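Local coordinates for protein glutathione S-transferase-3 (Necator americanus, PDB 3W8S) that probably catalyses the conjugation of glutathione to electrophilic substrates, as a sigma-class glutathione S-transferase, and binds glutathione, at residues A[21-26]-A[191-196]; A[86-91]-A[152-157]; A[100-105]-A[122-127]. All coordinates share one frame; numbering follows the deposited sequence. Where two conformers were deposited one is given.

Contact 1. Residues A[21-26]-A[191-196]; sequences IFVLAG and NPALKK
N191 OD1 takes the backbone N-H of L194 at 3.1 Å, a nearly straight bond (165° at the hydrogen) that uses an in-plane lone pair of the amide, while L24 CD2 from the facing helix rests on the same amide, 3.4 Å from N191 OD1. The asparagine is thus the N-cap of helix 192-200, and its capping group doubles as part of the packing surface; CG lies anti to the backbone N (chi1 176°), which lets OD1 reach the N-H of L194. L24 has the largest share of the contact. Its CD2 methyl sits among the N191 amide, the branch of L194 (L24 CD2 to L194 CG 3.8 Å) and, more distantly, the A193 methyl. The two helices belong to different halves of the glutathione S-transferase fold: helix 16-25 is part of the thioredoxin-like domain, helix 192-200 is the last helix of the helical domain, and their short axes pass 9.0 Å apart at 128°. Beside L24, V23 CG1 lies 4.1 Å from A193 CB and 3.5 Å from the carbonyl A193 O. L158 of helix 155-170 touches both L24 and L194. Helix 16-25 ends just beyond, at G26, in a Schellman motif with positive phi.

Contact 2. Residues A[86-91]-A[152-157]; sequences ALVDSI and SLTFAD
V88 packs both of its methyls against the start of helix 155-170. CG1, anti to the backbone N (chi1 167°), presses obliquely on the F155 ring at F155 CE1, 3.5 Å away, and reaches the A156 methyl at CB, 4.0 Å from V88 CG1. CG2 turns to the threonine before the helix, 3.6 Å from T154 OG1. One turn on, I91 CG2 meets the same A156 CB at 3.8 Å, which leaves the small alanine wedged between valine and isoleucine, where the backbones come closest (V88 CA to A156 CA 5.6 Å). This apolar part is tight and buried; the looser side is polar. There D89 OD1 stands 4.1 Å from F155 CZ, with carboxylate and ring planes 60° apart, and its main partners lie elsewhere: R69 of the same chain at OD1 and R69 of the second subunit at OD2, so the acid probably stays ionised between two guanidinium groups. At the helix start, T154 N donates to D157 OD2 at 2.9 Å, on the anti lone pair, and A156 N donates weakly to T154 OG1. D157 OD1 is held by H184 and L148 N. T154 and D157 form a capping box, characteristic of this buried helix in glutathione S-transferases.

Contact 3. Residues A[100-105]-A[122-127]; sequences NEIRPF and NEVFLP
F125 and F105 lie in an offset stack, ring centroids 4.7 Å apart and planes inclined by 25°, where helix 117-143 meets the break between helices 82-101 and 103-109. Followed outward, F125 begins at CB, which sits over the face of the F105 ring, 3.7 Å from its centroid and 12° off the normal, a CH-pi contact. Next, CG lies over the rim of the same ring, near F105 CE2 and CD2. One flank of the ring meets both F105 and I102: F125 CD1 is 3.7 Å from F105 CE2, while I102 CD1 comes in the plane of the F125 ring at its edge, touching CD1 and CE1. F167 of helix 155-170 also meets this ring edge-to-face. With CG anti to the backbone N (chi1 180°), the F125 ring lies across that of F105. Beside it, V124 CG1 settles against the backbone of the break, 3.6 Å from E101 O and 3.8 Å from I102 CA, with P104 and F105 CB near it. At the polar margin a water donates to both E101 OE2 (3.1 Å) and V124 O (3.0 Å), and E101 OE2 also forms a salt bridge with K131. The joint is therefore held chiefly by dispersion and fit of shape, and directional polar bonding between the two segments is confined to the water-bridged margin.

How the contacts relate
Contacts 1 and 2 adjoin, with centres about 17 Å apart: L24 CD1 packs on L153 CD2 at 3.5 Å and I21 on F155, so the start of helix 155-170 lies between helix 82-101 and helix 16-25. Contact 3 sits farther off, its centre about 23 Å from that of contact 2 and about 30 Å from that of contact 1, on the opposite side of the chain's centre from contact 1. Along the sequence they are nested, contact 3 innermost and contact 1 outermost. Contacts 2 and 3 share helix 82-101 and tie the helical domain together at two levels, whereas contact 1 joins that domain to the thioredoxin-like domain that supplies the glutathione-binding residues.

Contact 1. Residues A[21-26]-A[191-196]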
loop_
_atom_site.group_PDB
_atom_site.type_symbol
_atom_site.label_atom_id
_atom_site.label_comp_id
_atom_site.label_asym_id
_atom_site.label_seq_id
_atom_site.Cartn_x
_atom_site.Cartn_y
_atom_site.Cartn_z
ATOM N N ILE A 21 -15.309 -7.624 -5.757
ATOM C CA ILE A 21 -14.649 -8.072 -6.999
ATOM C C ILE A 21 -15.099 -9.492 -7.416
ATOM O O ILE A 21 -15.458 -9.713 -8.592
ATOM C CB ILE A 21 -13.129 -7.981 -6.951
ATOM C CG1 ILE A 21 -12.695 -6.495 -6.781
ATOM C CG2 ILE A 21 -12.524 -8.550 -8.245
ATOM C CD1 ILE A 21 -11.304 -6.374 -6.122
ATOM N N PHE A 22 -15.161 -10.394 -6.456
ATOM C CA PHE A 22 -15.737 -11.754 -6.708
ATOM C C PHE A 22 -17.176 -11.615 -7.176
ATOM O O PHE A 22 -17.568 -12.273 -8.149
ATOM C CB PHE A 22 -15.697 -12.638 -5.458
ATOM C CG PHE A 22 -14.350 -13.204 -5.162
ATOM C CD1 PHE A 22 -13.710 -14.034 -6.083
ATOM C CD2 PHE A 22 -13.727 -12.965 -3.942
ATOM C CE1 PHE A 22 -12.416 -14.540 -5.820
ATOM C CE2 PHE A 22 -12.451 -13.490 -3.666
ATOM C CZ PHE A 22 -11.805 -14.322 -4.589
ATOM N N VAL A 23 -17.946 -10.750 -6.516
ATOM C CA VAL A 23 -19.359 -10.515 -6.924
ATOM C C VAL A 23 -19.480 -10.089 -8.401
ATOM O O VAL A 23 -20.210 -10.742 -9.219
ATOM C CB VAL A 23 -20.094 -9.541 -5.983
ATOM C CG1 VAL A 23 -21.416 -9.090 -6.607
ATOM C CG2 VAL A 23 -20.332 -10.211 -4.640
ATOM N N LEU A 24 -18.715 -9.082 -8.782
ATOM C CA LEU A 24 -18.743 -8.610 -10.132
ATOM C C LEU A 24 -18.287 -9.653 -11.128
ATOM O O LEU A 24 -18.740 -9.639 -12.301
ATOM C CB LEU A 24 -17.816 -7.357 -10.279
ATOM C CG LEU A 24 -18.320 -6.054 -9.592
ATOM C CD1 LEU A 24 -17.166 -5.032 -9.561
ATOM C CD2 LEU A 24 -19.496 -5.332 -10.224
ATOM N N ALA A 25 -17.359 -10.514 -10.707
ATOM C CA ALA A 25 -16.811 -11.506 -11.617
ATOM C C ALA A 25 -17.812 -12.637 -11.720
ATOM O O ALA A 25 -17.651 -13.461 -12.571
ATOM C CB ALA A 25 -15.485 -12.058 -11.078
ATOM N N GLY A 26 -18.783 -12.759 -10.815
ATOM C CA GLY A 26 -19.589 -13.998 -10.857
ATOM C C GLY A 26 -18.847 -15.178 -10.259
ATOM O O GLY A 26 -19.195 -16.340 -10.521
ATOM N N ASN A 191 -24.494 -0.308 -10.357
ATOM C CA ASN A 191 -24.098 -1.611 -10.977
ATOM C C ASN A 191 -25.006 -2.768 -10.425
ATOM O O ASN A 191 -25.099 -2.934 -9.225
ATOM C CB ASN A 191 -22.604 -1.974 -10.796
ATOM C CG ASN A 191 -22.286 -3.353 -11.356
ATOM O OD1 ASN A 191 -22.645 -4.339 -10.791
ATOM N ND2 ASN A 191 -21.567 -3.404 -12.430
ATOM N N PRO A 192 -25.754 -3.493 -11.303
ATOM C CA PRO A 192 -26.786 -4.425 -10.761
ATOM C C PRO A 192 -26.214 -5.546 -9.864
ATOM O O PRO A 192 -26.837 -5.872 -8.840
ATOM C CB PRO A 192 -27.429 -5.078 -12.038
ATOM C CG PRO A 192 -27.125 -4.113 -13.146
ATOM C CD PRO A 192 -25.773 -3.427 -12.793
ATOM N N ALA A 193 -25.059 -6.123 -10.240
ATOM C CA ALA A 193 -24.420 -7.114 -9.387
ATOM C C ALA A 193 -24.067 -6.524 -7.987
ATOM O O ALA A 193 -24.286 -7.129 -6.942
ATOM C CB ALA A 193 -23.176 -7.661 -10.079
ATOM N N LEU A 194 -23.461 -5.326 -7.959
ATOM C CA LEU A 194 -23.152 -4.741 -6.614
ATOM C C LEU A 194 -24.335 -4.403 -5.806
ATOM O O LEU A 194 -24.366 -4.490 -4.561
ATOM C CB LEU A 194 -22.422 -3.392 -6.780
ATOM C CG LEU A 194 -21.019 -3.386 -7.310
ATOM C CD1 LEU A 194 -20.335 -2.011 -6.868
ATOM C CD2 LEU A 194 -20.368 -4.545 -6.580
ATOM N N LYS A 195 -25.307 -3.835 -6.495
ATOM C CA LYS A 195 -26.516 -3.399 -5.809
ATOM C C LYS A 195 -27.187 -4.588 -5.089
ATOM O O LYS A 195 -27.675 -4.477 -3.945
ATOM C CB LYS A 195 -27.433 -2.742 -6.875
ATOM C CG LYS A 195 -28.787 -2.276 -6.326
ATOM C CD LYS A 195 -29.516 -1.594 -7.485
ATOM C CE LYS A 195 -30.544 -0.579 -7.022
ATOM N NZ LYS A 195 -31.654 -1.418 -6.548
ATOM N N LYS A 196 -27.241 -5.730 -5.757
ATOM C CA LYS A 196 -27.829 -6.935 -5.146
ATOM C C LYS A 196 -26.952 -7.467 -4.002
ATOM O O LYS A 196 -27.447 -7.920 -2.967
ATOM C CB LYS A 196 -28.003 -8.018 -6.249
ATOM C CG LYS A 196 -28.407 -9.420 -5.774
ATOM C CD LYS A 196 -29.893 -9.766 -5.720
ATOM C CE LYS A 196 -30.138 -11.291 -5.444
ATOM N NZ LYS A 196 -30.320 -12.299 -6.585
#

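Contact 2. Residues A[86-91]-A[152-157]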
loop_
_atom_site.group_PDB
_atom_site.type_symbol
_atom_site.label_atom_id
_atom_site.label_comp_id
_atom_site.label_asym_id
_atom_site.label_seq_id
_atom_site.Cartn_x
_atom_site.Cartn_y
_atom_site.Cartn_z
ATOM N N ALA A 86 -1.179 1.087 -12.963
ATOM C CA ALA A 86 -0.383 1.895 -12.039
ATOM C C ALA A 86 -1.224 3.088 -11.488
ATOM O O ALA A 86 -1.200 3.373 -10.300
ATOM C CB ALA A 86 0.898 2.386 -12.762
ATOM N N LEU A 87 -2.019 3.757 -12.328
ATOM C CA LEU A 87 -2.900 4.800 -11.813
ATOM C C LEU A 87 -3.904 4.241 -10.803
ATOM O O LEU A 87 -4.157 4.820 -9.759
ATOM C CB LEU A 87 -3.676 5.478 -13.013
ATOM C CG LEU A 87 -2.787 6.286 -13.980
ATOM C CD1 LEU A 87 -3.658 6.879 -15.156
ATOM C CD2 LEU A 87 -2.116 7.492 -13.239
ATOM N N VAL A 88 -4.467 3.092 -11.095
ATOM C CA VAL A 88 -5.397 2.460 -10.175
ATOM C C VAL A 88 -4.686 2.212 -8.861
ATOM O O VAL A 88 -5.192 2.550 -7.811
ATOM C CB VAL A 88 -5.952 1.135 -10.791
ATOM C CG1 VAL A 88 -6.675 0.296 -9.712
ATOM C CG2 VAL A 88 -6.958 1.472 -11.935
ATOM N N ASP A 89 -3.489 1.635 -8.918
ATOM C CA ASP A 89 -2.658 1.395 -7.699
ATOM C C ASP A 89 -2.364 2.698 -6.945
ATOM O O ASP A 89 -2.433 2.710 -5.727
ATOM C CB ASP A 89 -1.324 0.800 -8.101
ATOM C CG ASP A 89 -1.445 -0.659 -8.561
ATOM O OD1 ASP A 89 -2.522 -1.262 -8.407
ATOM O OD2 ASP A 89 -0.444 -1.236 -9.040
ATOM N N SER A 90 -2.074 3.783 -7.657
ATOM C CA SER A 90 -1.696 5.059 -6.959
ATOM C C SER A 90 -2.941 5.553 -6.187
ATOM O O SER A 90 -2.860 6.050 -5.068
ATOM C CB SER A 90 -1.206 6.148 -7.980
ATOM O OG SER A 90 -2.289 6.754 -8.736
ATOM N N ILE A 91 -4.128 5.388 -6.798
ATOM C CA ILE A 91 -5.341 5.851 -6.149
ATOM C C ILE A 91 -5.659 5.020 -4.897
ATOM O O ILE A 91 -6.048 5.610 -3.822
ATOM C CB ILE A 91 -6.606 5.839 -7.116
ATOM C CG1 ILE A 91 -6.533 7.003 -8.143
ATOM C CG2 ILE A 91 -7.874 5.914 -6.261
ATOM C CD1 ILE A 91 -7.522 6.831 -9.309
ATOM N N SER A 152 -13.850 2.185 -17.860
ATOM C CA SER A 152 -14.698 1.299 -17.126
ATOM C C SER A 152 -14.272 1.123 -15.685
ATOM O O SER A 152 -13.300 1.705 -15.237
ATOM C CB SER A 152 -14.780 -0.035 -17.866
ATOM O OG SER A 152 -13.487 -0.514 -18.051
ATOM N N LEU A 153 -15.098 0.396 -14.950
ATOM C CA LEU A 153 -14.974 0.190 -13.535
ATOM C C LEU A 153 -13.659 -0.496 -13.181
ATOM O O LEU A 153 -13.285 -1.477 -13.810
ATOM C CB LEU A 153 -16.132 -0.737 -13.152
ATOM C CG LEU A 153 -16.345 -0.905 -11.635
ATOM C CD1 LEU A 153 -16.963 0.364 -11.086
ATOM C CD2 LEU A 153 -17.309 -2.071 -11.426
ATOM N N THR A 154 -12.959 0.001 -12.163
ATOM C CA THR A 154 -11.820 -0.712 -11.607
ATOM C C THR A 154 -11.992 -0.784 -10.083
ATOM O O THR A 154 -12.882 -0.159 -9.537
ATOM C CB THR A 154 -10.493 0.009 -11.919
ATOM O OG1 THR A 154 -10.449 1.299 -11.227
ATOM C CG2 THR A 154 -10.330 0.157 -13.481
ATOM N N PHE A 155 -11.146 -1.552 -9.401
ATOM C CA PHE A 155 -11.304 -1.629 -7.966
ATOM C C PHE A 155 -10.981 -0.286 -7.263
ATOM O O PHE A 155 -11.389 -0.089 -6.131
ATOM C CB PHE A 155 -10.592 -2.854 -7.336
ATOM C CG PHE A 155 -9.090 -2.787 -7.329
ATOM C CD1 PHE A 155 -8.323 -3.016 -8.480
ATOM C CD2 PHE A 155 -8.416 -2.533 -6.142
ATOM C CE1 PHE A 155 -6.931 -3.008 -8.465
ATOM C CE2 PHE A 155 -6.999 -2.471 -6.146
ATOM C CZ PHE A 155 -6.253 -2.692 -7.308
ATOM N N ALA A 156 -10.275 0.639 -7.939
ATOM C CA ALA A 156 -10.193 1.964 -7.317
ATOM C C ALA A 156 -11.602 2.583 -7.157
ATOM O O ALA A 156 -11.880 3.181 -6.123
ATOM C CB ALA A 156 -9.265 2.922 -8.110
ATOM N N ASP A 157 -12.462 2.449 -8.177
ATOM C CA ASP A 157 -13.854 2.965 -8.124
ATOM C C ASP A 157 -14.560 2.293 -6.935
ATOM O O ASP A 157 -15.309 2.919 -6.124
ATOM C CB ASP A 157 -14.597 2.598 -9.436
ATOM C CG ASP A 157 -14.077 3.359 -10.586
ATOM O OD1 ASP A 157 -14.108 4.612 -10.480
ATOM O OD2 ASP A 157 -13.631 2.770 -11.637
#

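Contact 3. Residues A[100-105]-A[122-127]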
loop_
_atom_site.group_PDB
_atom_site.type_symbol
_atom_site.label_atom_id
_atom_site.label_comp_id
_atom_site.label_asym_id
_atom_site.label_seq_id
_atom_site.Cartn_x
_atom_site.Cartn_y
_atom_site.Cartn_z
ATOM N N ASN A 100 -5.398 5.877 6.997
ATOM C CA ASN A 100 -4.437 6.071 8.080
ATOM C C ASN A 100 -4.603 7.466 8.730
ATOM O O ASN A 100 -4.478 7.591 9.926
ATOM C CB ASN A 100 -2.971 5.781 7.601
ATOM C CG ASN A 100 -2.715 4.249 7.364
ATOM O OD1 ASN A 100 -3.296 3.403 8.046
ATOM N ND2 ASN A 100 -1.849 3.900 6.395
ATOM N N GLU A 101 -4.932 8.490 7.950
ATOM C CA GLU A 101 -5.018 9.812 8.486
ATOM C C GLU A 101 -6.275 9.942 9.430
ATOM O O GLU A 101 -6.217 10.632 10.439
ATOM C CB GLU A 101 -5.079 10.844 7.359
ATOM C CG GLU A 101 -5.182 12.258 7.850
ATOM C CD GLU A 101 -5.326 13.285 6.704
ATOM O OE1 GLU A 101 -5.344 12.895 5.518
ATOM O OE2 GLU A 101 -5.442 14.477 6.981
ATOM N N ILE A 102 -7.362 9.283 9.105
ATOM C CA ILE A 102 -8.550 9.388 9.928
ATOM C C ILE A 102 -8.639 8.323 11.037
ATOM O O ILE A 102 -9.674 8.166 11.668
ATOM C CB ILE A 102 -9.791 9.394 9.071
ATOM C CG1 ILE A 102 -9.934 8.028 8.360
ATOM C CG2 ILE A 102 -9.677 10.536 8.034
ATOM C CD1 ILE A 102 -11.285 7.857 7.677
ATOM N N ARG A 103 -7.562 7.588 11.248
ATOM C CA ARG A 103 -7.482 6.600 12.319
ATOM C C ARG A 103 -8.064 7.089 13.662
ATOM O O ARG A 103 -8.879 6.378 14.228
ATOM C CB ARG A 103 -6.022 6.195 12.564
ATOM C CG ARG A 103 -5.915 5.027 13.530
ATOM C CD ARG A 103 -4.491 4.514 13.659
ATOM N NE ARG A 103 -4.520 3.235 14.360
ATOM C CZ ARG A 103 -4.348 3.102 15.674
ATOM N NH1 ARG A 103 -4.126 4.173 16.429
ATOM N NH2 ARG A 103 -4.396 1.901 16.225
ATOM N N PRO A 104 -7.644 8.280 14.168
ATOM C CA PRO A 104 -8.132 8.768 15.458
ATOM C C PRO A 104 -9.669 8.855 15.470
ATOM O O PRO A 104 -10.298 8.522 16.493
ATOM C CB PRO A 104 -7.554 10.201 15.546
ATOM C CG PRO A 104 -6.317 10.148 14.733
ATOM C CD PRO A 104 -6.721 9.270 13.555
ATOM N N PHE A 105 -10.260 9.269 14.346
ATOM C CA PHE A 105 -11.704 9.312 14.208
ATOM C C PHE A 105 -12.242 7.913 14.182
ATOM O O PHE A 105 -13.254 7.595 14.881
ATOM C CB PHE A 105 -12.143 10.093 12.944
ATOM C CG PHE A 105 -13.581 9.894 12.540
ATOM C CD1 PHE A 105 -14.626 10.597 13.188
ATOM C CD2 PHE A 105 -13.883 9.124 11.488
ATOM C CE1 PHE A 105 -15.940 10.451 12.806
ATOM C CE2 PHE A 105 -15.203 8.953 11.070
ATOM C CZ PHE A 105 -16.252 9.615 11.730
ATOM N N ASN A 122 -15.287 16.786 12.966
ATOM C CA ASN A 122 -15.106 18.176 12.492
ATOM C C ASN A 122 -13.628 18.430 12.182
ATOM O O ASN A 122 -13.286 19.097 11.186
ATOM C CB ASN A 122 -15.521 19.232 13.587
ATOM C CG ASN A 122 -17.018 19.287 13.845
ATOM O OD1 ASN A 122 -17.848 18.873 13.018
ATOM N ND2 ASN A 122 -17.383 19.804 15.043
ATOM N N GLU A 123 -12.756 17.887 13.011
ATOM C CA GLU A 123 -11.347 18.251 12.913
ATOM C C GLU A 123 -10.498 17.261 12.169
ATOM O O GLU A 123 -9.472 17.623 11.666
ATOM C CB GLU A 123 -10.712 18.405 14.311
ATOM C CG GLU A 123 -11.350 19.510 15.105
ATOM C CD GLU A 123 -10.630 19.825 16.430
ATOM O OE1 GLU A 123 -9.544 19.280 16.738
ATOM O OE2 GLU A 123 -11.158 20.701 17.136
ATOM N N VAL A 124 -10.871 16.000 12.178
ATOM C CA VAL A 124 -10.016 14.972 11.568
ATOM C C VAL A 124 -10.713 14.404 10.305
ATOM O O VAL A 124 -10.152 14.449 9.206
ATOM C CB VAL A 124 -9.647 13.821 12.544
ATOM C CG1 VAL A 124 -8.850 12.709 11.819
ATOM C CG2 VAL A 124 -8.778 14.369 13.698
ATOM N N PHE A 125 -11.911 13.885 10.449
ATOM C CA PHE A 125 -12.505 13.199 9.349
ATOM C C PHE A 125 -12.850 14.110 8.147
ATOM O O PHE A 125 -12.464 13.866 6.978
ATOM C CB PHE A 125 -13.757 12.440 9.808
ATOM C CG PHE A 125 -14.424 11.708 8.679
ATOM C CD1 PHE A 125 -13.806 10.586 8.081
ATOM C CD2 PHE A 125 -15.606 12.147 8.148
ATOM C CE1 PHE A 125 -14.367 9.889 6.992
ATOM C CE2 PHE A 125 -16.181 11.464 7.034
ATOM C CZ PHE A 125 -15.556 10.320 6.464
ATOM N N LEU A 126 -13.661 15.141 8.392
ATOM C CA LEU A 126 -14.108 15.944 7.270
ATOM C C LEU A 126 -12.959 16.733 6.540
ATOM O O LEU A 126 -12.936 16.763 5.336
ATOM C CB LEU A 126 -15.261 16.905 7.704
ATOM C CG LEU A 126 -16.611 16.130 7.859
ATOM C CD1 LEU A 126 -17.696 16.923 8.682
ATOM C CD2 LEU A 126 -17.142 15.593 6.520
ATOM N N PRO A 127 -11.996 17.328 7.289
ATOM C CA PRO A 127 -10.811 17.921 6.622
ATOM C C PRO A 127 -10.010 16.871 5.828
ATOM O O PRO A 127 -9.520 17.204 4.772
ATOM C CB PRO A 127 -9.948 18.490 7.804
ATOM C CG PRO A 127 -11.051 18.814 8.872
ATOM C CD PRO A 127 -11.989 17.579 8.746
HETATM O O HOH W 1 -7.488 15.818 8.880
#